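Cellulose biosynthesis protein BcsG (Salmonella typhimurium LT2, PDB 5OLT) is required for cellulose biosynthesis, with this chain forming its zinc-binding extramembrane domain, which belongs to the alkaline phosphatase family of metalloenzymes. Local coordinates at residues A[17-22]-A[35-40]; A[103-108]-A[316-321]; A[114-119]-A[349-354]. All coordinates share one frame; numbering follows the deposited sequence.

Contact 1: A[17-22]-A[35-40]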
loop_
_atom_site.group_PDB
_atom_site.type_symbol
_atom_site.label_atom_id
_atom_site.label_comp_id
_atom_site.label_asym_id
_atom_site.label_seq_id
_atom_site.Cartn_x
_atom_site.Cartn_y
_atom_site.Cartn_z
ATOM N N ASP A 17 3.655 16.905 10.444
ATOM C CA ASP A 17 3.623 15.470 10.052
ATOM C C ASP A 17 5.016 14.950 9.769
ATOM O O ASP A 17 5.244 13.760 9.866
ATOM C CB ASP A 17 2.785 15.238 8.783
ATOM C CG ASP A 17 1.279 15.316 9.024
ATOM O OD1 ASP A 17 0.858 15.623 10.164
ATOM O OD2 ASP A 17 0.507 15.083 8.041
ATOM N N MET A 18 5.915 15.822 9.341
ATOM C CA MET A 18 7.297 15.421 9.037
ATOM C C MET A 18 8.307 16.254 9.838
ATOM O O MET A 18 8.309 17.498 9.740
ATOM C CB MET A 18 7.566 15.502 7.530
ATOM C CG MET A 18 6.604 14.583 6.766
ATOM S SD MET A 18 7.014 14.509 5.051
ATOM C CE MET A 18 6.653 16.182 4.513
ATOM N N PRO A 19 9.165 15.585 10.632
ATOM C CA PRO A 19 10.084 16.339 11.493
ATOM C C PRO A 19 11.074 17.157 10.649
ATOM O O PRO A 19 11.579 16.668 9.624
ATOM C CB PRO A 19 10.835 15.243 12.251
ATOM C CG PRO A 19 9.944 14.044 12.182
ATOM C CD PRO A 19 9.305 14.128 10.840
ATOM N N ALA A 20 11.347 18.387 11.080
ATOM C CA ALA A 20 12.222 19.295 10.349
ATOM C C ALA A 20 13.650 18.756 10.194
ATOM O O ALA A 20 14.135 17.992 11.051
ATOM C CB ALA A 20 12.254 20.640 11.053
ATOM N N GLN A 21 14.319 19.191 9.127
ATOM C CA GLN A 21 15.681 18.759 8.799
ATOM C C GLN A 21 16.601 19.934 8.583
ATOM O O GLN A 21 17.361 19.987 7.606
ATOM C CB GLN A 21 15.693 17.879 7.536
ATOM C CG GLN A 21 14.833 16.654 7.696
ATOM C CD GLN A 21 14.811 15.794 6.451
ATOM O OE1 GLN A 21 14.968 16.275 5.308
ATOM N NE2 GLN A 21 14.662 14.496 6.673
ATOM N N THR A 22 16.562 20.883 9.500
ATOM C CA THR A 22 17.423 22.060 9.344
ATOM C C THR A 22 18.863 21.823 9.796
ATOM O O THR A 22 19.757 22.445 9.252
ATOM C CB THR A 22 16.866 23.295 10.063
ATOM O OG1 THR A 22 16.651 22.959 11.430
ATOM C CG2 THR A 22 15.554 23.739 9.427
ATOM N N ASN A 35 15.327 9.076 15.259
ATOM C CA ASN A 35 14.656 8.881 16.516
ATOM C C ASN A 35 13.462 9.823 16.693
ATOM O O ASN A 35 12.428 9.418 17.226
ATOM C CB ASN A 35 15.655 8.993 17.686
ATOM C CG ASN A 35 16.358 7.678 17.972
ATOM O OD1 ASN A 35 15.734 6.618 17.988
ATOM N ND2 ASN A 35 17.666 7.738 18.156
ATOM N N THR A 36 13.606 11.061 16.200
ATOM C CA THR A 36 12.507 12.059 16.228
ATOM C C THR A 36 11.331 11.582 15.364
ATOM O O THR A 36 10.183 11.677 15.779
ATOM C CB THR A 36 13.020 13.432 15.790
ATOM O OG1 THR A 36 14.045 13.805 16.705
ATOM C CG2 THR A 36 11.910 14.477 15.835
ATOM N N PHE A 37 11.662 11.025 14.188
ATOM C CA PHE A 37 10.644 10.435 13.323
ATOM C C PHE A 37 9.921 9.283 14.040
ATOM O O PHE A 37 8.696 9.245 14.074
ATOM C CB PHE A 37 11.315 9.982 12.014
ATOM C CG PHE A 37 10.442 9.109 11.116
ATOM C CD1 PHE A 37 9.534 9.676 10.228
ATOM C CD2 PHE A 37 10.552 7.723 11.158
ATOM C CE1 PHE A 37 8.742 8.878 9.388
ATOM C CE2 PHE A 37 9.755 6.915 10.350
ATOM C CZ PHE A 37 8.865 7.494 9.450
ATOM N N TYR A 38 10.667 8.360 14.664
ATOM C CA TYR A 38 10.020 7.246 15.333
ATOM C C TYR A 38 9.097 7.739 16.444
ATOM O O TYR A 38 8.014 7.212 16.617
ATOM C CB TYR A 38 11.043 6.294 15.954
ATOM C CG TYR A 38 11.845 5.448 14.989
ATOM C CD1 TYR A 38 11.295 4.947 13.782
ATOM C CD2 TYR A 38 13.175 5.100 15.300
ATOM C CE1 TYR A 38 12.078 4.129 12.931
ATOM C CE2 TYR A 38 13.938 4.305 14.460
ATOM C CZ TYR A 38 13.391 3.812 13.297
ATOM O OH TYR A 38 14.161 3.019 12.497
ATOM N N ALA A 39 9.559 8.747 17.207
ATOM C CA ALA A 39 8.746 9.274 18.324
ATOM C C ALA A 39 7.462 9.867 17.795
ATOM O O ALA A 39 6.398 9.595 18.336
ATOM C CB ALA A 39 9.536 10.306 19.106
ATOM N N ALA A 40 7.563 10.669 16.726
ATOM C CA ALA A 40 6.363 11.316 16.199
ATOM C C ALA A 40 5.408 10.270 15.642
ATOM O O ALA A 40 4.188 10.354 15.820
ATOM C CB ALA A 40 6.717 12.320 15.143
#
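P19 lies beside F37, with their CA atoms 6.2 Å apart, where the irregular chain 17-22 runs past a turn of helix 27-42. P19 is the residue that reaches across. Its ring is directed at the helix and packs on the methyl of T36 and on the backbone N and CA of F37. The CB of P19 meets the methyl CG2 of T36 at 3.8 Å. Next to it, the CG of P19 comes within 3.8 Å of the CA of F37. The same ring carbon, CG of P19, is 4.3 Å from the CB of F37.

The T36 methyl is set anti to the backbone N (chi1 -60° for OG1), which turns it toward the proline. The hydroxyl of T36 takes another course and hydrogen-bonds to A32 O, one turn back on its own helix. F37 offers the proline its backbone and the edge of its ring. The phenyl stands beside P19 (chi1 169°), and the proline CD lies at the ring edge, near its plane.

Polar bonds flank this apolar patch. Q21 bonds to Q364 and Q366 in the C-terminal four-stranded sheet region. P19 O accepts a hydrogen bond from the indole NE1 of W33, four residues before F37 on the helix.

The contact is partly buried, with T36 on the exposed side and F37 on the buried side. Its chemistry is van der Waals contact, mostly between aliphatic carbons. This implies that the fit of shapes makes the contact, while the proline carbonyl finds its polar partner in W33, on the same helix.

Contact 2: A[103-108]-A[316-321]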
loop_
_atom_site.group_PDB
_atom_site.type_symbol
_atom_site.label_atom_id
_atom_site.label_comp_id
_atom_site.label_asym_id
_atom_site.label_seq_id
_atom_site.Cartn_x
_atom_site.Cartn_y
_atom_site.Cartn_z
ATOM N N GLY A 103 7.392 -9.632 3.099
ATOM C CA GLY A 103 6.775 -9.860 4.411
ATOM C C GLY A 103 6.588 -8.581 5.195
ATOM O O GLY A 103 5.472 -8.252 5.605
ATOM N N PRO A 104 7.668 -7.806 5.356
ATOM C CA PRO A 104 7.520 -6.553 6.096
ATOM C C PRO A 104 6.564 -5.586 5.397
ATOM O O PRO A 104 5.862 -4.845 6.090
ATOM C CB PRO A 104 8.930 -5.980 6.118
ATOM C CG PRO A 104 9.829 -7.058 5.708
ATOM C CD PRO A 104 9.075 -8.179 5.101
ATOM N N ALA A 105 6.519 -5.580 4.054
ATOM C CA ALA A 105 5.573 -4.705 3.368
ATOM C C ALA A 105 4.149 -5.032 3.709
ATOM O O ALA A 105 3.336 -4.117 3.946
ATOM C CB ALA A 105 5.766 -4.784 1.868
ATOM N N ALA A 106 3.828 -6.317 3.698
ATOM C CA ALA A 106 2.457 -6.739 3.993
ATOM C C ALA A 106 2.094 -6.419 5.442
ATOM O O ALA A 106 0.992 -5.930 5.723
ATOM C CB ALA A 106 2.294 -8.214 3.727
ATOM N N ILE A 107 3.028 -6.642 6.382
ATOM C CA ILE A 107 2.756 -6.312 7.768
ATOM C C ILE A 107 2.543 -4.798 7.931
ATOM O O ILE A 107 1.625 -4.378 8.638
ATOM C CB ILE A 107 3.917 -6.777 8.684
ATOM C CG1 ILE A 107 4.111 -8.305 8.580
ATOM C CG2 ILE A 107 3.596 -6.443 10.144
ATOM C CD1 ILE A 107 5.448 -8.739 9.163
ATOM N N ARG A 108 3.366 -3.974 7.268
ATOM C CA ARG A 108 3.204 -2.527 7.362
ATOM C C ARG A 108 1.808 -2.110 6.856
ATOM O O ARG A 108 1.153 -1.275 7.458
ATOM C CB ARG A 108 4.304 -1.818 6.598
ATOM C CG ARG A 108 5.660 -1.920 7.292
ATOM C CD ARG A 108 6.762 -1.172 6.542
ATOM N NE ARG A 108 8.036 -1.253 7.288
ATOM C CZ ARG A 108 8.306 -0.553 8.396
ATOM N NH1 ARG A 108 7.455 0.356 8.878
ATOM N NH2 ARG A 108 9.464 -0.777 9.048
ATOM N N SER A 316 3.751 10.355 1.246
ATOM C CA SER A 316 2.669 9.610 1.868
ATOM C C SER A 316 3.105 8.181 2.124
ATOM O O SER A 316 4.102 7.692 1.553
ATOM C CB SER A 316 1.483 9.558 0.897
ATOM O OG SER A 316 1.018 10.874 0.584
ATOM N N SER A 317 2.340 7.505 2.951
ATOM C CA SER A 317 2.528 6.066 3.113
ATOM C C SER A 317 1.223 5.460 3.625
ATOM O O SER A 317 0.129 6.058 3.419
ATOM C CB SER A 317 3.731 5.781 4.063
ATOM O OG SER A 317 4.091 4.406 3.977
ATOM N N TYR A 318 1.310 4.296 4.293
ATOM C CA TYR A 318 0.108 3.525 4.644
ATOM C C TYR A 318 -0.905 4.291 5.476
ATOM O O TYR A 318 -2.121 4.046 5.347
ATOM C CB TYR A 318 0.494 2.240 5.356
ATOM C CG TYR A 318 1.453 1.422 4.525
ATOM C CD1 TYR A 318 1.014 0.766 3.368
ATOM C CD2 TYR A 318 2.814 1.360 4.850
ATOM C CE1 TYR A 318 1.900 0.039 2.568
ATOM C CE2 TYR A 318 3.715 0.647 4.065
ATOM C CZ TYR A 318 3.255 -0.036 2.938
ATOM O OH TYR A 318 4.141 -0.730 2.131
ATOM N N LEU A 319 -0.441 5.195 6.340
ATOM C CA LEU A 319 -1.378 5.918 7.195
ATOM C C LEU A 319 -2.405 6.686 6.353
ATOM O O LEU A 319 -3.579 6.792 6.759
ATOM C CB LEU A 319 -0.643 6.859 8.165
ATOM C CG LEU A 319 -1.473 7.439 9.312
ATOM C CD1 LEU A 319 -1.947 6.339 10.267
ATOM C CD2 LEU A 319 -0.652 8.490 10.043
ATOM N N ALA A 320 -1.985 7.204 5.188
ATOM C CA ALA A 320 -2.927 7.920 4.305
ATOM C C ALA A 320 -4.002 6.993 3.728
ATOM O O ALA A 320 -5.142 7.457 3.494
ATOM C CB ALA A 320 -2.185 8.627 3.183
ATOM N N ILE A 321 -3.663 5.720 3.496
ATOM C CA ILE A 321 -4.668 4.742 3.048
ATOM C C ILE A 321 -5.682 4.509 4.165
ATOM O O ILE A 321 -6.897 4.583 3.952
ATOM C CB ILE A 321 -4.021 3.409 2.609
ATOM C CG1 ILE A 321 -2.993 3.635 1.481
ATOM C CG2 ILE A 321 -5.087 2.351 2.286
ATOM C CD1 ILE A 321 -3.536 4.251 0.205
HETATM O O HOH W 1 2.602 -3.146 1.143
#
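Y318 reaches across to R108 and A105 from the start of helix 318-328. Its CG is anti to its own carbonyl carbon (chi1 -56°), and the side chain then runs to helix 102-110. Its CB and CG lie near R108 O, which is 4.0 Å from the CG of Y318. Further out, CD2 of Y318 is 3.9 Å from CB of R108. CE2 of Y318 is closer to that same CB of R108, at 3.6 Å. The carbonyl carbon of R108 sits over one face of the ring, offset toward the rim. F95 adds an edge-to-face ring contact.

At the tip, the OH of Y318 is 3.9 Å from A105 O. A water bridges the two oxygens. It donates to the OH of Y318 at 3.0 Å and, weakly, to A105 O at 3.1 Å. The tyrosine OH is also hydrogen-bonded to S97 O.

Of the R108 side chain, CB alone touches the ring. The rest is extended and leads away, and its NH1 bonds to P117 O. A105 CB is 4.4 Å from the OH of Y318 and also packs on E266, a ligand of the zinc ion with C67, S102 and H267. The A105 side chain is about 6 Å from the metal.

The ring meets aliphatic carbon and a backbone carbonyl group; the tip is polar. The buried hydroxyl is satisfied by a backbone carbonyl and a water, which would probably hold the ring in place beside helix 102-110, whose first residue S102 is a zinc ligand.

Contact 3: A[114-119]-A[349-354]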
loop_
_atom_site.group_PDB
_atom_site.type_symbol
_atom_site.label_atom_id
_atom_site.label_comp_id
_atom_site.label_asym_id
_atom_site.label_seq_id
_atom_site.Cartn_x
_atom_site.Cartn_y
_atom_site.Cartn_z
ATOM N N CYS A 114 -1.851 2.888 12.357
ATOM C CA CYS A 114 -0.963 3.657 13.226
ATOM C C CYS A 114 0.243 4.108 12.433
ATOM O O CYS A 114 0.494 3.595 11.345
ATOM C CB CYS A 114 -0.453 2.800 14.377
ATOM S SG CYS A 114 -1.762 2.404 15.547
ATOM N N GLY A 115 0.994 5.066 12.975
ATOM C CA GLY A 115 2.177 5.568 12.320
ATOM C C GLY A 115 3.261 4.506 12.109
ATOM O O GLY A 115 3.180 3.354 12.570
ATOM N N GLN A 116 4.250 4.896 11.339
ATOM C CA GLN A 116 5.255 3.955 10.854
ATOM C C GLN A 116 6.192 3.462 11.970
ATOM O O GLN A 116 6.867 4.292 12.587
ATOM C CB GLN A 116 6.087 4.687 9.804
ATOM C CG GLN A 116 7.132 3.768 9.176
ATOM C CD GLN A 116 7.756 4.327 7.919
ATOM O OE1 GLN A 116 7.074 4.947 7.112
ATOM N NE2 GLN A 116 9.022 4.072 7.715
ATOM N N PRO A 117 6.306 2.136 12.148
ATOM C CA PRO A 117 7.256 1.602 13.144
ATOM C C PRO A 117 8.625 1.302 12.561
ATOM O O PRO A 117 8.788 1.110 11.347
ATOM C CB PRO A 117 6.627 0.270 13.527
ATOM C CG PRO A 117 5.897 -0.196 12.297
ATOM C CD PRO A 117 5.387 1.086 11.649
ATOM N N SER A 118 9.621 1.197 13.440
ATOM C CA SER A 118 10.897 0.584 13.049
ATOM C C SER A 118 10.681 -0.851 12.610
ATOM O O SER A 118 9.652 -1.476 12.932
ATOM C CB SER A 118 11.886 0.631 14.229
ATOM O OG SER A 118 11.380 -0.195 15.276
ATOM N N HIS A 119 11.663 -1.383 11.876
ATOM C CA HIS A 119 11.586 -2.752 11.467
ATOM C C HIS A 119 11.436 -3.722 12.668
ATOM O O HIS A 119 10.628 -4.647 12.603
ATOM C CB HIS A 119 12.790 -3.112 10.599
ATOM C CG HIS A 119 12.726 -4.495 10.063
ATOM N ND1 HIS A 119 12.088 -4.808 8.882
ATOM C CD2 HIS A 119 13.203 -5.659 10.557
ATOM C CE1 HIS A 119 12.208 -6.106 8.649
ATOM N NE2 HIS A 119 12.880 -6.648 9.660
ATOM N N PRO A 349 -2.774 12.459 5.995
ATOM C CA PRO A 349 -1.477 12.426 6.689
ATOM C C PRO A 349 -0.301 12.287 5.726
ATOM O O PRO A 349 -0.335 11.489 4.775
ATOM C CB PRO A 349 -1.571 11.192 7.578
ATOM C CG PRO A 349 -2.676 10.399 7.040
ATOM C CD PRO A 349 -3.632 11.321 6.327
ATOM N N GLN A 350 0.734 13.078 5.979
ATOM C CA GLN A 350 1.998 12.977 5.223
ATOM C C GLN A 350 2.963 12.200 6.082
ATOM O O GLN A 350 2.885 12.258 7.319
ATOM C CB GLN A 350 2.616 14.354 4.941
ATOM C CG GLN A 350 1.653 15.216 4.127
ATOM C CD GLN A 350 2.215 16.566 3.789
ATOM O OE1 GLN A 350 3.376 16.701 3.437
ATOM N NE2 GLN A 350 1.346 17.584 3.821
ATOM N N THR A 351 3.862 11.476 5.426
ATOM C CA THR A 351 4.832 10.638 6.136
ATOM C C THR A 351 6.145 10.784 5.405
ATOM O O THR A 351 6.201 10.680 4.161
ATOM C CB THR A 351 4.391 9.153 6.118
ATOM O OG1 THR A 351 3.069 9.045 6.683
ATOM C CG2 THR A 351 5.364 8.291 6.939
ATOM N N ALA A 352 7.213 11.048 6.149
ATOM C CA ALA A 352 8.539 11.137 5.528
ATOM C C ALA A 352 8.901 9.774 4.914
ATOM O O ALA A 352 8.482 8.715 5.447
ATOM C CB ALA A 352 9.594 11.577 6.558
ATOM N N PRO A 353 9.667 9.797 3.801
ATOM C CA PRO A 353 10.051 8.534 3.127
ATOM C C PRO A 353 11.224 7.854 3.811
ATOM O O PRO A 353 12.365 8.044 3.464
ATOM C CB PRO A 353 10.402 8.989 1.710
ATOM C CG PRO A 353 10.918 10.364 1.924
ATOM C CD PRO A 353 10.001 10.970 2.969
ATOM N N VAL A 354 10.900 7.111 4.826
ATOM C CA VAL A 354 11.866 6.314 5.574
ATOM C C VAL A 354 11.574 4.863 5.239
ATOM O O VAL A 354 10.415 4.438 5.269
ATOM C CB VAL A 354 11.677 6.539 7.086
ATOM C CG1 VAL A 354 12.555 5.576 7.894
ATOM C CG2 VAL A 354 11.949 8.014 7.427
HETATM O O HOH W 2 7.465 6.180 4.696
#
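Q116 and V354 meet through the flat end of the glutamine. Q116 has its CG anti to the backbone N (chi1 -177°), and the chain stays extended beyond CG. This carries the amide across to the 349-354 loop. Its NE2 donates to V354 O at 2.8 Å, and the bond is nearly straight at 163°. The acceptor lies in the amide plane of Q116. Seen from the carbonyl, the donor comes from above, 54° out of the carbonyl plane. NE2 of Q116 also touches the valine itself, 3.7 Å from CB of V354.

The amide oxygen, OE1, lies toward T351 and A352. OE1 of Q116 is 3.8 Å from the methyl CG2 of T351, whose side chain lies slantwise to the glutamine. A water donates to OE1 of Q116 at 2.7 Å. It also donates to A352 O at 2.8 Å, although other acceptors nearby compete for its protons.

P353 is the centre of an inverse gamma turn, closed by V354 N bonding to A352 O at 3.0 Å. The turn places the V354 carbonyl at NE2, and the A352 carbonyl where the water can join it to OE1. It also leads the chain into strand 355-357, the first strand of the C-terminal antiparallel sheet. The 114-119 loop comes from helix 102-110, and C114 forms a disulfide with C130. At its far end, S118 is the N-cap of helix 119-122 and its OG bonds to R121 N.

CG of Q116 lies against R108 NH1, and the F37 ring packs along the side chain as far as its amide. V354 packs against W33 and F37 of helix 27-42, and against V361 and I363 of the C-terminal sheet.

Contact 2 is buried, near the centre of the chain and beside the zinc site. Contact 3 is also buried but further out, and contact 1 is partly buried near the surface. The segments of contacts 2 and 3 alternate along the chain, so both join the region after strand 90-96 to the C-terminal part. R108 connects the two, and A320 packs on P349 between them. Contacts 1 and 3 meet where D17 OD2 probably hydrogen-bonds to Q350 N, and both involve helix 27-42. The chemistry varies: contact 1 is aliphatic, contact 2 pairs an aromatic ring with a water bridge, and contact 3 turns on a primary amide.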